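Local coordinates for protein FAD-dependent pyridine nucleotide-disulphide oxidoreductase (PDB 3IWA) that probably uses FAD and a nicotinamide nucleotide in redox reactions, as in other pyridine nucleotide-disulphide oxidoreductases, at residues V218-G230 against V238-V250. Sequence-based numbering, arbitrary orientation.
Sequences VVHTGEKVVRLEG and VITDKRTLDADLV
Val-238 receives Leu-228 CD2 between its two branches, CG1 lying 3.7 Å from that CD2, on the sheet face turned to strand 161-165. Ile-239 illustrates the classic beta bulge: its O accepts from Val-226 N (2.8 Å) and Arg-227 N, while its CG1 and CG2 lie over one face of the Arg-227 guanidinium, whose edge Glu-229 OE2 meets in plane in a salt bridge from NE. Thr-240 places OG1 between its N and carbonyl carbon (chi1 73°), accepting from Lys-242 N (an ST turn) and Arg-243 N (an ST motif) and donating to Glu-223 OE2 at 2.6 Å. Asp-241 OD1 takes the N-H of Lys-224 from above the carboxylate plane, and Asp-241 N bonds back to Lys-224 O. Lys-242 extends to hydrogen-bond Gly-222 O through NZ (3.1 Å), from above the carbonyl plane. Arg-243 grips Glu-223 side-on, NE to the syn lone pair of OE2 (2.7 Å) and NH1 to OE1, and its guanidinium lies flat on the His-220 ring, planes 19° apart. Three donors serve the buried Glu-223 carboxylate; the salt bridge probably balances its charge and ties the turn between strands 235-240 and 244-246 to its loop, while the stack ties that turn to edge strand 218-220.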
loop_
_atom_site.group_PDB
_atom_site.type_symbol
_atom_site.label_atom_id
_atom_site.label_comp_id
_atom_site.label_asym_id
_atom_site.label_seq_id
_atom_site.Cartn_x
_atom_site.Cartn_y
_atom_site.Cartn_z
ATOM N N VAL A 218 -4.388 26.497 -19.666
ATOM C CA VAL A 218 -3.130 26.839 -20.284
ATOM C C VAL A 218 -2.043 26.799 -19.224
ATOM O O VAL A 218 -2.249 27.284 -18.088
ATOM C CB VAL A 218 -3.192 28.246 -20.902
ATOM C CG1 VAL A 218 -1.820 28.655 -21.490
ATOM C CG2 VAL A 218 -4.312 28.303 -21.969
ATOM N N VAL A 219 -0.877 26.266 -19.600
ATOM C CA VAL A 219 0.270 26.178 -18.699
ATOM C C VAL A 219 1.521 26.855 -19.242
ATOM O O VAL A 219 1.937 26.594 -20.345
ATOM C CB VAL A 219 0.582 24.705 -18.374
ATOM C CG1 VAL A 219 1.730 24.611 -17.376
ATOM C CG2 VAL A 219 -0.669 24.012 -17.839
ATOM N N HIS A 220 2.138 27.713 -18.453
ATOM C CA HIS A 220 3.397 28.310 -18.848
ATOM C C HIS A 220 4.412 27.953 -17.796
ATOM O O HIS A 220 4.193 28.228 -16.612
ATOM C CB HIS A 220 3.303 29.846 -18.981
ATOM C CG HIS A 220 2.310 30.310 -20.009
ATOM N ND1 HIS A 220 2.457 30.060 -21.355
ATOM C CD2 HIS A 220 1.150 31.004 -19.882
ATOM C CE1 HIS A 220 1.428 30.573 -22.009
ATOM N NE2 HIS A 220 0.621 31.150 -21.138
ATOM N N THR A 221 5.510 27.348 -18.242
ATOM C CA THR A 221 6.671 27.033 -17.412
ATOM C C THR A 221 7.898 27.870 -17.814
ATOM O O THR A 221 7.919 28.530 -18.854
ATOM C CB THR A 221 6.997 25.504 -17.471
ATOM O OG1 THR A 221 7.087 25.061 -18.828
ATOM C CG2 THR A 221 5.902 24.700 -16.767
ATOM N N GLY A 222 8.938 27.831 -16.998
ATOM C CA GLY A 222 10.061 28.706 -17.198
ATOM C C GLY A 222 9.657 30.167 -17.363
ATOM O O GLY A 222 10.285 30.894 -18.129
ATOM N N GLU A 223 8.642 30.603 -16.606
ATOM C CA GLU A 223 8.047 31.924 -16.773
ATOM C C GLU A 223 7.857 32.643 -15.447
ATOM O O GLU A 223 7.278 32.098 -14.508
ATOM C CB GLU A 223 6.726 31.784 -17.502
ATOM C CG GLU A 223 6.166 33.121 -17.973
ATOM C CD GLU A 223 5.247 33.020 -19.152
ATOM O OE1 GLU A 223 5.367 32.084 -19.962
ATOM O OE2 GLU A 223 4.413 33.935 -19.290
ATOM N N LYS A 224 8.368 33.875 -15.384
ATOM C CA LYS A 224 8.469 34.641 -14.143
ATOM C C LYS A 224 7.439 35.764 -14.100
ATOM O O LYS A 224 7.193 36.412 -15.117
ATOM C CB LYS A 224 9.876 35.251 -13.991
ATOM C CG LYS A 224 10.032 36.147 -12.745
ATOM C CD LYS A 224 11.467 36.685 -12.527
ATOM C CE LYS A 224 11.768 36.916 -11.026
ATOM N NZ LYS A 224 13.233 37.097 -10.681
ATOM N N VAL A 225 6.879 36.016 -12.915
ATOM C CA VAL A 225 5.929 37.099 -12.729
ATOM C C VAL A 225 6.760 38.363 -12.492
ATOM O O VAL A 225 7.607 38.413 -11.591
ATOM C CB VAL A 225 4.927 36.855 -11.545
ATOM C CG1 VAL A 225 4.148 38.118 -11.253
ATOM C CG2 VAL A 225 3.972 35.725 -11.839
ATOM N N VAL A 226 6.508 39.373 -13.318
ATOM C CA VAL A 226 7.249 40.633 -13.259
ATOM C C VAL A 226 6.495 41.729 -12.511
ATOM O O VAL A 226 7.104 42.487 -11.752
ATOM C CB VAL A 226 7.669 41.096 -14.671
ATOM C CG1 VAL A 226 7.816 42.596 -14.727
ATOM C CG2 VAL A 226 9.001 40.414 -15.066
ATOM N N ARG A 227 5.191 41.821 -12.728
ATOM C CA ARG A 227 4.350 42.676 -11.922
ATOM C C ARG A 227 2.861 42.351 -12.173
ATOM O O ARG A 227 2.511 41.723 -13.170
ATOM C CB ARG A 227 4.645 44.162 -12.204
ATOM C CG ARG A 227 4.072 44.668 -13.519
ATOM C CD ARG A 227 4.242 46.198 -13.742
ATOM N NE ARG A 227 4.101 46.405 -15.176
ATOM C CZ ARG A 227 5.053 46.133 -16.060
ATOM N NH1 ARG A 227 6.244 45.730 -15.670
ATOM N NH2 ARG A 227 4.815 46.293 -17.345
ATOM N N LEU A 228 2.018 42.758 -11.224
ATOM C CA LEU A 228 0.572 42.756 -11.389
ATOM C C LEU A 228 0.084 44.196 -11.644
ATOM O O LEU A 228 0.545 45.136 -11.009
ATOM C CB LEU A 228 -0.136 42.196 -10.163
ATOM C CG LEU A 228 0.283 40.820 -9.649
ATOM C CD1 LEU A 228 -0.774 40.285 -8.634
ATOM C CD2 LEU A 228 0.521 39.835 -10.785
ATOM N N GLU A 229 -0.837 44.320 -12.590
ATOM C CA GLU A 229 -1.444 45.585 -12.966
ATOM C C GLU A 229 -2.921 45.598 -12.619
ATOM O O GLU A 229 -3.621 44.570 -12.789
ATOM C CB GLU A 229 -1.241 45.852 -14.453
ATOM C CG GLU A 229 -0.020 46.715 -14.683
ATOM C CD GLU A 229 0.437 46.792 -16.104
ATOM O OE1 GLU A 229 -0.407 46.720 -17.020
ATOM O OE2 GLU A 229 1.672 46.968 -16.282
ATOM N N GLY A 230 -3.375 46.756 -12.114
ATOM C CA GLY A 230 -4.723 46.912 -11.576
ATOM C C GLY A 230 -5.553 48.087 -12.090
ATOM O O GLY A 230 -5.002 49.089 -12.600
ATOM N N VAL A 238 -1.752 40.233 -15.173
ATOM C CA VAL A 238 -0.441 39.729 -14.723
ATOM C C VAL A 238 0.587 39.890 -15.846
ATOM O O VAL A 238 0.406 39.418 -16.957
ATOM C CB VAL A 238 -0.489 38.235 -14.322
ATOM C CG1 VAL A 238 0.912 37.761 -13.841
ATOM C CG2 VAL A 238 -1.596 37.994 -13.277
ATOM N N ILE A 239 1.681 40.558 -15.554
ATOM C CA ILE A 239 2.742 40.716 -16.569
ATOM C C ILE A 239 3.831 39.756 -16.206
ATOM O O ILE A 239 4.371 39.834 -15.123
ATOM C CB ILE A 239 3.347 42.169 -16.621
ATOM C CG1 ILE A 239 2.218 43.214 -16.540
ATOM C CG2 ILE A 239 4.232 42.322 -17.874
ATOM C CD1 ILE A 239 1.118 43.047 -17.622
ATOM N N THR A 240 4.145 38.866 -17.125
ATOM C CA THR A 240 5.272 37.984 -16.963
ATOM C C THR A 240 6.427 38.530 -17.789
ATOM O O THR A 240 6.263 39.553 -18.474
ATOM C CB THR A 240 4.926 36.548 -17.367
ATOM O OG1 THR A 240 4.809 36.446 -18.785
ATOM C CG2 THR A 240 3.606 36.091 -16.694
ATOM N N ASP A 241 7.589 37.874 -17.707
ATOM C CA ASP A 241 8.737 38.227 -18.562
ATOM C C ASP A 241 8.546 37.791 -20.021
ATOM O O ASP A 241 9.405 38.054 -20.882
ATOM C CB ASP A 241 10.072 37.679 -18.005
ATOM C CG ASP A 241 10.109 36.132 -17.872
ATOM O OD1 ASP A 241 9.049 35.452 -17.975
ATOM O OD2 ASP A 241 11.224 35.598 -17.641
ATOM N N LYS A 242 7.425 37.143 -20.312
ATOM C CA LYS A 242 7.147 36.664 -21.656
ATOM C C LYS A 242 5.820 37.136 -22.263
ATOM O O LYS A 242 5.638 37.033 -23.478
ATOM C CB LYS A 242 7.194 35.140 -21.645
ATOM C CG LYS A 242 8.605 34.596 -21.334
ATOM C CD LYS A 242 8.736 33.114 -21.689
ATOM C CE LYS A 242 10.037 32.505 -21.124
ATOM N NZ LYS A 242 10.107 30.985 -21.233
ATOM N N ARG A 243 4.887 37.622 -21.435
ATOM C CA ARG A 243 3.573 38.014 -21.930
ATOM C C ARG A 243 2.785 38.833 -20.921
ATOM O O ARG A 243 3.228 39.054 -19.789
ATOM C CB ARG A 243 2.760 36.782 -22.375
ATOM C CG ARG A 243 2.043 36.009 -21.237
ATOM C CD ARG A 243 1.858 34.504 -21.540
ATOM N NE ARG A 243 3.154 33.822 -21.652
ATOM C CZ ARG A 243 3.578 33.111 -22.704
ATOM N NH1 ARG A 243 4.774 32.552 -22.673
ATOM N NH2 ARG A 243 2.823 32.923 -23.778
ATOM N N THR A 244 1.612 39.273 -21.368
ATOM C CA THR A 244 0.621 39.933 -20.527
ATOM C C THR A 244 -0.636 39.058 -20.502
ATOM O O THR A 244 -1.132 38.653 -21.557
ATOM C CB THR A 244 0.265 41.351 -21.057
ATOM O OG1 THR A 244 1.413 42.202 -20.942
ATOM C CG2 THR A 244 -0.914 41.975 -20.267
ATOM N N LEU A 245 -1.123 38.745 -19.295
ATOM C CA LEU A 245 -2.329 37.932 -19.118
ATOM C C LEU A 245 -3.361 38.771 -18.398
ATOM O O LEU A 245 -3.061 39.444 -17.414
ATOM C CB LEU A 245 -2.035 36.683 -18.274
ATOM C CG LEU A 245 -1.017 35.670 -18.807
ATOM C CD1 LEU A 245 -0.425 34.851 -17.689
ATOM C CD2 LEU A 245 -1.647 34.773 -19.868
ATOM N N ASP A 246 -4.580 38.738 -18.893
ATOM C CA ASP A 246 -5.687 39.338 -18.157
ATOM C C ASP A 246 -6.091 38.399 -17.008
ATOM O O ASP A 246 -6.292 37.200 -17.228
ATOM C CB ASP A 246 -6.905 39.583 -19.077
ATOM C CG ASP A 246 -6.657 40.651 -20.157
ATOM O OD1 ASP A 246 -6.211 41.774 -19.834
ATOM O OD2 ASP A 246 -6.971 40.363 -21.329
ATOM N N ALA A 247 -6.219 38.950 -15.809
ATOM C CA ALA A 247 -6.743 38.212 -14.674
ATOM C C ALA A 247 -7.503 39.123 -13.736
ATOM O O ALA A 247 -6.957 40.108 -13.282
ATOM C CB ALA A 247 -5.615 37.543 -13.899
ATOM N N ASP A 248 -8.747 38.767 -13.423
ATOM C CA ASP A 248 -9.469 39.405 -12.325
ATOM C C ASP A 248 -9.327 38.617 -11.019
ATOM O O ASP A 248 -9.730 39.076 -9.963
ATOM C CB ASP A 248 -10.956 39.654 -12.676
ATOM C CG ASP A 248 -11.632 38.449 -13.325
ATOM O OD1 ASP A 248 -12.487 37.790 -12.691
ATOM O OD2 ASP A 248 -11.334 38.165 -14.487
ATOM N N LEU A 249 -8.783 37.413 -11.100
ATOM C CA LEU A 249 -8.397 36.624 -9.901
ATOM C C LEU A 249 -6.993 36.067 -10.128
ATOM O O LEU A 249 -6.732 35.453 -11.153
ATOM C CB LEU A 249 -9.372 35.459 -9.667
ATOM C CG LEU A 249 -9.099 34.536 -8.473
ATOM C CD1 LEU A 249 -9.407 35.223 -7.151
ATOM C CD2 LEU A 249 -9.901 33.260 -8.605
ATOM N N VAL A 250 -6.122 36.286 -9.154
ATOM C CA VAL A 250 -4.784 35.744 -9.143
ATOM C C VAL A 250 -4.567 34.951 -7.846
ATOM O O VAL A 250 -4.683 35.495 -6.737
ATOM C CB VAL A 250 -3.731 36.857 -9.261
ATOM C CG1 VAL A 250 -2.350 36.290 -9.112
ATOM C CG2 VAL A 250 -3.904 37.603 -10.595
#